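Local coordinates for protein ABC-type metal ion transport system, periplasmic component (Vibrio vulnificus, PDB 3K2D) that binds methionine between its two lobes, probably as the substrate-binding lipoprotein of an ABC transporter, and activates Toll-like receptor 2, at residues Ala24-Lys29 / Thr225-Thr230; Gly105-Val110 / Asp167-Ser172. The protein carries 4 engineered substitutions. One frame throughout, in Å; residues are numbered along the deposited sequence.

Contact 1. Residues Ala24-Lys29 / Thr225-Thr230; sequences AAKVAK and TEEVYT
Val27, Glu227 and Val228 carry most of this contact between two nearly antiparallel helix segments. Their axes come within 9.5 Å of each other, at 162° between their directions. The Val27 CB bond is directed toward the other segment, and the two Val27 methyls meet different partners. Val27 CG1 meets the Thr225 methyl CG2 tip to tip, at 3.7 Å. Val27 CG2 lies 3.5 Å from Glu227 OE1, as the two side chains slide past each other in opposite directions. Glu227 has CG anti to its backbone N (chi1 -164°), and the chain beyond runs extended to bring the carboxylate to Val27 and Lys26. Glu227 OE2 accepts a hydrogen bond from Lys26 NZ at 2.8 Å, through its syn lone pair, and the pair forms a salt bridge. These side chains cross at about a right angle. Lys26 NZ has a second acidic partner, Glu30. Val228 CG2 lies 3.5 Å from Ala24 CA. Thr225 is the N-cap residue, and its OG1 bonds to Ala222 O. The contact joins helix 16-32 to the start of the C-terminal helix 226-235. Val228 also packs on Val20 and Val23, while helix 214-223 covers Ala24 and Val27 through Phe219, Ala222 and Tyr223.

Contact 2. Residues Gly105-Val110 / Asp167-Ser172; sequences GVRIAV and DDVALS
The guanidinium of Arg107 has Val169 CG1 over the centre of one face, 4.1 Å above its plane. Asp168 O approaches the same group obliquely and takes a weak hydrogen bond from Arg107 NH2 at 3.0 Å. The Arg107 chain bends at chi2 and chi3, and crosses the Val169 side chain at about a right angle. Arg107 CB touches Val169 CG1 as well. Val169 CG2 rests 3.9 Å from Ala109 CB. Val169 thus touches both Arg107 and Ala109, one methyl to each. Two backbone hydrogen bonds join the segments. Ala170 N donates to Arg107 O, tilted 17° from the carbonyl plane. Ala109 N donates to Leu171 O at 2.9 Å, in the carbonyl plane. Ile108 pairs with Leu171, and Ala109 with Ser172, as neighbouring parallel strands. Ile108 CG2 and Leu171 CD2 meet on one face of the sheet. On the other face, Ser172 OG lies 3.3 Å from Ala109 CB and hydrogen-bonds to Ser165 OG of helix 162-165. Just before strand 107-111, Val106 CB touches Ala170 CB at 3.6 Å. Strand 153-157 flanks strand 107-111 on its other side. The chemistry implies that backbone bonds set the register and apolar side chains, from alanine to leucine, pack around them, while the arginine adds a weak polar tie at the partly exposed end.

Overall arrangement
Contacts 1 and 2 lie on opposite sides of the chain's centre, with their own centres 38 Å apart and no touch between them. They share no helix or strand. Both are partly buried, with an apolar part and a more exposed polar part. Contact 1 joins two helices mostly through side chains, with no backbone hydrogen bond between them, and its one polar link is a salt bridge. Contact 2 joins two parallel strands, mainly by backbone bonds, and its charged group reaches a carbonyl instead of a carboxylate. It also buries more surface, 394 against 251 Å². The two contacts belong to different lobes of a periplasmic-binding-protein fold, with methionine bound between the two lobes.

Contact 1. Residues Ala24-Lys29 / Thr225-Thr230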
loop_
_atom_site.group_PDB
_atom_site.type_symbol
_atom_site.label_atom_id
_atom_site.label_comp_id
_atom_site.label_asym_id
_atom_site.label_seq_id
_atom_site.Cartn_x
_atom_site.Cartn_y
_atom_site.Cartn_z
ATOM N N ALA A 24 10.391 -4.897 -13.383
ATOM C CA ALA A 24 9.258 -5.030 -14.286
ATOM C C ALA A 24 9.561 -4.256 -15.569
ATOM O O ALA A 24 9.316 -4.738 -16.678
ATOM C CB ALA A 24 8.007 -4.481 -13.627
ATOM N N ALA A 25 10.103 -3.051 -15.412
ATOM C CA ALA A 25 10.451 -2.213 -16.555
ATOM C C ALA A 25 11.535 -2.913 -17.362
ATOM O O ALA A 25 11.582 -2.821 -18.587
ATOM C CB ALA A 25 10.958 -0.869 -16.080
ATOM N N LYS A 26 12.417 -3.607 -16.659
ATOM C CA LYS A 26 13.486 -4.323 -17.310
ATOM C C LYS A 26 12.857 -5.433 -18.160
ATOM O O LYS A 26 13.134 -5.550 -19.357
ATOM C CB LYS A 26 14.425 -4.898 -16.243
ATOM C CG LYS A 26 15.575 -5.743 -16.764
ATOM C CD LYS A 26 16.322 -6.398 -15.611
ATOM C CE LYS A 26 17.340 -7.433 -16.094
ATOM N NZ LYS A 26 16.699 -8.636 -16.720
ATOM N N VAL A 27 11.996 -6.236 -17.544
ATOM C CA VAL A 27 11.338 -7.332 -18.244
ATOM C C VAL A 27 10.469 -6.847 -19.405
ATOM O O VAL A 27 10.346 -7.526 -20.427
ATOM C CB VAL A 27 10.480 -8.161 -17.260
ATOM C CG1 VAL A 27 9.555 -9.102 -18.019
ATOM C CG2 VAL A 27 11.403 -8.959 -16.332
ATOM N N ALA A 28 9.867 -5.674 -19.245
ATOM C CA ALA A 28 9.028 -5.123 -20.299
ATOM C C ALA A 28 9.842 -4.789 -21.564
ATOM O O ALA A 28 9.336 -4.915 -22.683
ATOM C CB ALA A 28 8.306 -3.887 -19.794
ATOM N N LYS A 29 11.094 -4.372 -21.391
ATOM C CA LYS A 29 11.927 -4.034 -22.544
ATOM C C LYS A 29 12.450 -5.263 -23.286
ATOM O O LYS A 29 12.535 -5.266 -24.510
ATOM C CB LYS A 29 13.127 -3.169 -22.139
ATOM C CG LYS A 29 13.946 -2.702 -23.347
ATOM C CD LYS A 29 15.330 -2.173 -22.971
ATOM C CE LYS A 29 15.264 -0.885 -22.145
ATOM N NZ LYS A 29 16.623 -0.395 -21.746
ATOM N N THR A 225 5.643 -11.510 -14.147
ATOM C CA THR A 225 6.574 -12.559 -14.548
ATOM C C THR A 225 7.282 -13.128 -13.336
ATOM O O THR A 225 7.307 -12.511 -12.270
ATOM C CB THR A 225 7.663 -12.046 -15.529
ATOM O OG1 THR A 225 8.412 -10.992 -14.903
ATOM C CG2 THR A 225 7.031 -11.555 -16.844
ATOM N N GLU A 226 7.868 -14.306 -13.516
ATOM C CA GLU A 226 8.589 -14.977 -12.446
ATOM C C GLU A 226 9.817 -14.163 -12.024
ATOM O O GLU A 226 10.181 -14.151 -10.844
ATOM C CB GLU A 226 9.023 -16.366 -12.912
ATOM C CG GLU A 226 9.287 -17.359 -11.791
ATOM C CD GLU A 226 8.003 -17.935 -11.201
ATOM O OE1 GLU A 226 7.157 -18.422 -11.988
ATOM O OE2 GLU A 226 7.842 -17.911 -9.956
ATOM N N GLU A 227 10.444 -13.479 -12.983
ATOM C CA GLU A 227 11.632 -12.676 -12.692
ATOM C C GLU A 227 11.345 -11.583 -11.671
ATOM O O GLU A 227 12.039 -11.465 -10.663
ATOM C CB GLU A 227 12.191 -12.037 -13.966
ATOM C CG GLU A 227 13.617 -11.524 -13.798
ATOM C CD GLU A 227 14.180 -10.876 -15.056
ATOM O OE1 GLU A 227 13.894 -11.375 -16.164
ATOM O OE2 GLU A 227 14.924 -9.874 -14.937
ATOM N N VAL A 228 10.316 -10.785 -11.933
ATOM C CA VAL A 228 9.957 -9.711 -11.025
ATOM C C VAL A 228 9.589 -10.275 -9.662
ATOM O O VAL A 228 9.972 -9.723 -8.631
ATOM C CB VAL A 228 8.773 -8.888 -11.578
ATOM C CG1 VAL A 228 8.293 -7.865 -10.532
ATOM C CG2 VAL A 228 9.206 -8.182 -12.864
ATOM N N TYR A 229 8.856 -11.380 -9.659
ATOM C CA TYR A 229 8.438 -11.995 -8.409
ATOM C C TYR A 229 9.667 -12.355 -7.593
ATOM O O TYR A 229 9.733 -12.071 -6.390
ATOM C CB TYR A 229 7.605 -13.243 -8.689
ATOM C CG TYR A 229 7.224 -14.022 -7.449
ATOM C CD1 TYR A 229 6.456 -13.440 -6.438
ATOM C CD2 TYR A 229 7.610 -15.353 -7.298
ATOM C CE1 TYR A 229 6.076 -14.170 -5.306
ATOM C CE2 TYR A 229 7.236 -16.090 -6.177
ATOM C CZ TYR A 229 6.470 -15.494 -5.186
ATOM O OH TYR A 229 6.089 -16.231 -4.090
ATOM N N THR A 230 10.637 -12.977 -8.257
ATOM C CA THR A 230 11.882 -13.367 -7.610
ATOM C C THR A 230 12.565 -12.134 -7.023
ATOM O O THR A 230 13.008 -12.149 -5.873
ATOM C CB THR A 230 12.836 -14.039 -8.609
ATOM O OG1 THR A 230 12.280 -15.292 -9.023
ATOM C CG2 THR A 230 14.198 -14.271 -7.979
#

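Contact 2. Residues Gly105-Val110 / Asp167-Ser172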
loop_
_atom_site.group_PDB
_atom_site.type_symbol
_atom_site.label_atom_id
_atom_site.label_comp_id
_atom_site.label_asym_id
_atom_site.label_seq_id
_atom_site.Cartn_x
_atom_site.Cartn_y
_atom_site.Cartn_z
ATOM N N GLY A 105 -3.766 2.062 28.467
ATOM C CA GLY A 105 -3.689 3.453 28.077
ATOM C C GLY A 105 -2.611 3.783 27.071
ATOM O O GLY A 105 -2.250 4.948 26.926
ATOM N N VAL A 106 -2.082 2.788 26.365
ATOM C CA VAL A 106 -1.041 3.082 25.382
ATOM C C VAL A 106 -1.626 3.729 24.137
ATOM O O VAL A 106 -2.837 3.684 23.886
ATOM C CB VAL A 106 -0.259 1.815 24.925
ATOM C CG1 VAL A 106 0.532 1.236 26.078
ATOM C CG2 VAL A 106 -1.221 0.786 24.356
ATOM N N ARG A 107 -0.731 4.325 23.359
ATOM C CA ARG A 107 -1.072 4.996 22.115
ATOM C C ARG A 107 -0.701 4.048 20.976
ATOM O O ARG A 107 0.381 3.474 20.970
ATOM C CB ARG A 107 -0.271 6.301 22.000
ATOM C CG ARG A 107 -1.108 7.575 21.917
ATOM C CD ARG A 107 -0.581 8.681 22.846
ATOM N NE ARG A 107 0.800 9.061 22.562
ATOM C CZ ARG A 107 1.170 9.957 21.647
ATOM N NH1 ARG A 107 0.260 10.588 20.916
ATOM N NH2 ARG A 107 2.461 10.207 21.447
ATOM N N ILE A 108 -1.614 3.868 20.031
ATOM C CA ILE A 108 -1.364 3.017 18.872
ATOM C C ILE A 108 -1.575 3.862 17.622
ATOM O O ILE A 108 -2.669 4.383 17.389
ATOM C CB ILE A 108 -2.320 1.791 18.835
ATOM C CG1 ILE A 108 -1.956 0.820 19.963
ATOM C CG2 ILE A 108 -2.243 1.109 17.482
ATOM C CD1 ILE A 108 -2.731 -0.476 19.949
ATOM N N ALA A 109 -0.524 4.003 16.825
ATOM C CA ALA A 109 -0.605 4.798 15.603
ATOM C C ALA A 109 -1.071 3.967 14.400
ATOM O O ALA A 109 -0.669 2.813 14.237
ATOM C CB ALA A 109 0.746 5.435 15.313
ATOM N N VAL A 110 -1.923 4.571 13.569
ATOM C CA VAL A 110 -2.469 3.930 12.365
ATOM C C VAL A 110 -2.607 4.970 11.244
ATOM O O VAL A 110 -2.588 6.174 11.492
ATOM C CB VAL A 110 -3.892 3.327 12.623
ATOM C CG1 VAL A 110 -3.881 2.443 13.861
ATOM C CG2 VAL A 110 -4.918 4.439 12.785
ATOM N N ASP A 167 8.681 6.125 17.431
ATOM C CA ASP A 167 9.417 6.764 18.519
ATOM C C ASP A 167 8.526 7.525 19.490
ATOM O O ASP A 167 9.005 8.045 20.490
ATOM C CB ASP A 167 10.467 7.729 17.952
ATOM C CG ASP A 167 11.569 7.016 17.165
ATOM O OD1 ASP A 167 12.274 6.150 17.740
ATOM O OD2 ASP A 167 11.739 7.333 15.966
ATOM N N ASP A 168 7.230 7.577 19.208
ATOM C CA ASP A 168 6.305 8.324 20.050
ATOM C C ASP A 168 5.142 7.527 20.608
ATOM O O ASP A 168 4.487 7.968 21.551
ATOM C CB ASP A 168 5.760 9.508 19.264
ATOM C CG ASP A 168 6.859 10.327 18.632
ATOM O OD1 ASP A 168 7.621 10.974 19.381
ATOM O OD2 ASP A 168 6.973 10.311 17.387
ATOM N N VAL A 169 4.871 6.363 20.029
ATOM C CA VAL A 169 3.767 5.545 20.502
ATOM C C VAL A 169 4.234 4.159 20.884
ATOM O O VAL A 169 5.382 3.795 20.638
ATOM C CB VAL A 169 2.668 5.420 19.434
ATOM C CG1 VAL A 169 2.150 6.801 19.069
ATOM C CG2 VAL A 169 3.215 4.702 18.209
ATOM N N ALA A 170 3.339 3.384 21.481
ATOM C CA ALA A 170 3.679 2.036 21.903
ATOM C C ALA A 170 3.766 1.074 20.725
ATOM O O ALA A 170 4.550 0.118 20.742
ATOM C CB ALA A 170 2.652 1.534 22.903
ATOM N N LEU A 171 2.973 1.333 19.693
ATOM C CA LEU A 171 2.955 0.451 18.537
ATOM C C LEU A 171 2.275 1.116 17.339
ATOM O O LEU A 171 1.316 1.867 17.498
ATOM C CB LEU A 171 2.242 -0.849 18.938
ATOM C CG LEU A 171 2.077 -2.002 17.949
ATOM C CD1 LEU A 171 2.062 -3.313 18.717
ATOM C CD2 LEU A 171 0.792 -1.818 17.135
ATOM N N SER A 172 2.776 0.836 16.143
ATOM C CA SER A 172 2.228 1.426 14.927
ATOM C C SER A 172 2.012 0.427 13.809
ATOM O O SER A 172 2.871 -0.402 13.528
ATOM C CB SER A 172 3.161 2.512 14.392
ATOM O OG SER A 172 3.447 3.490 15.370
#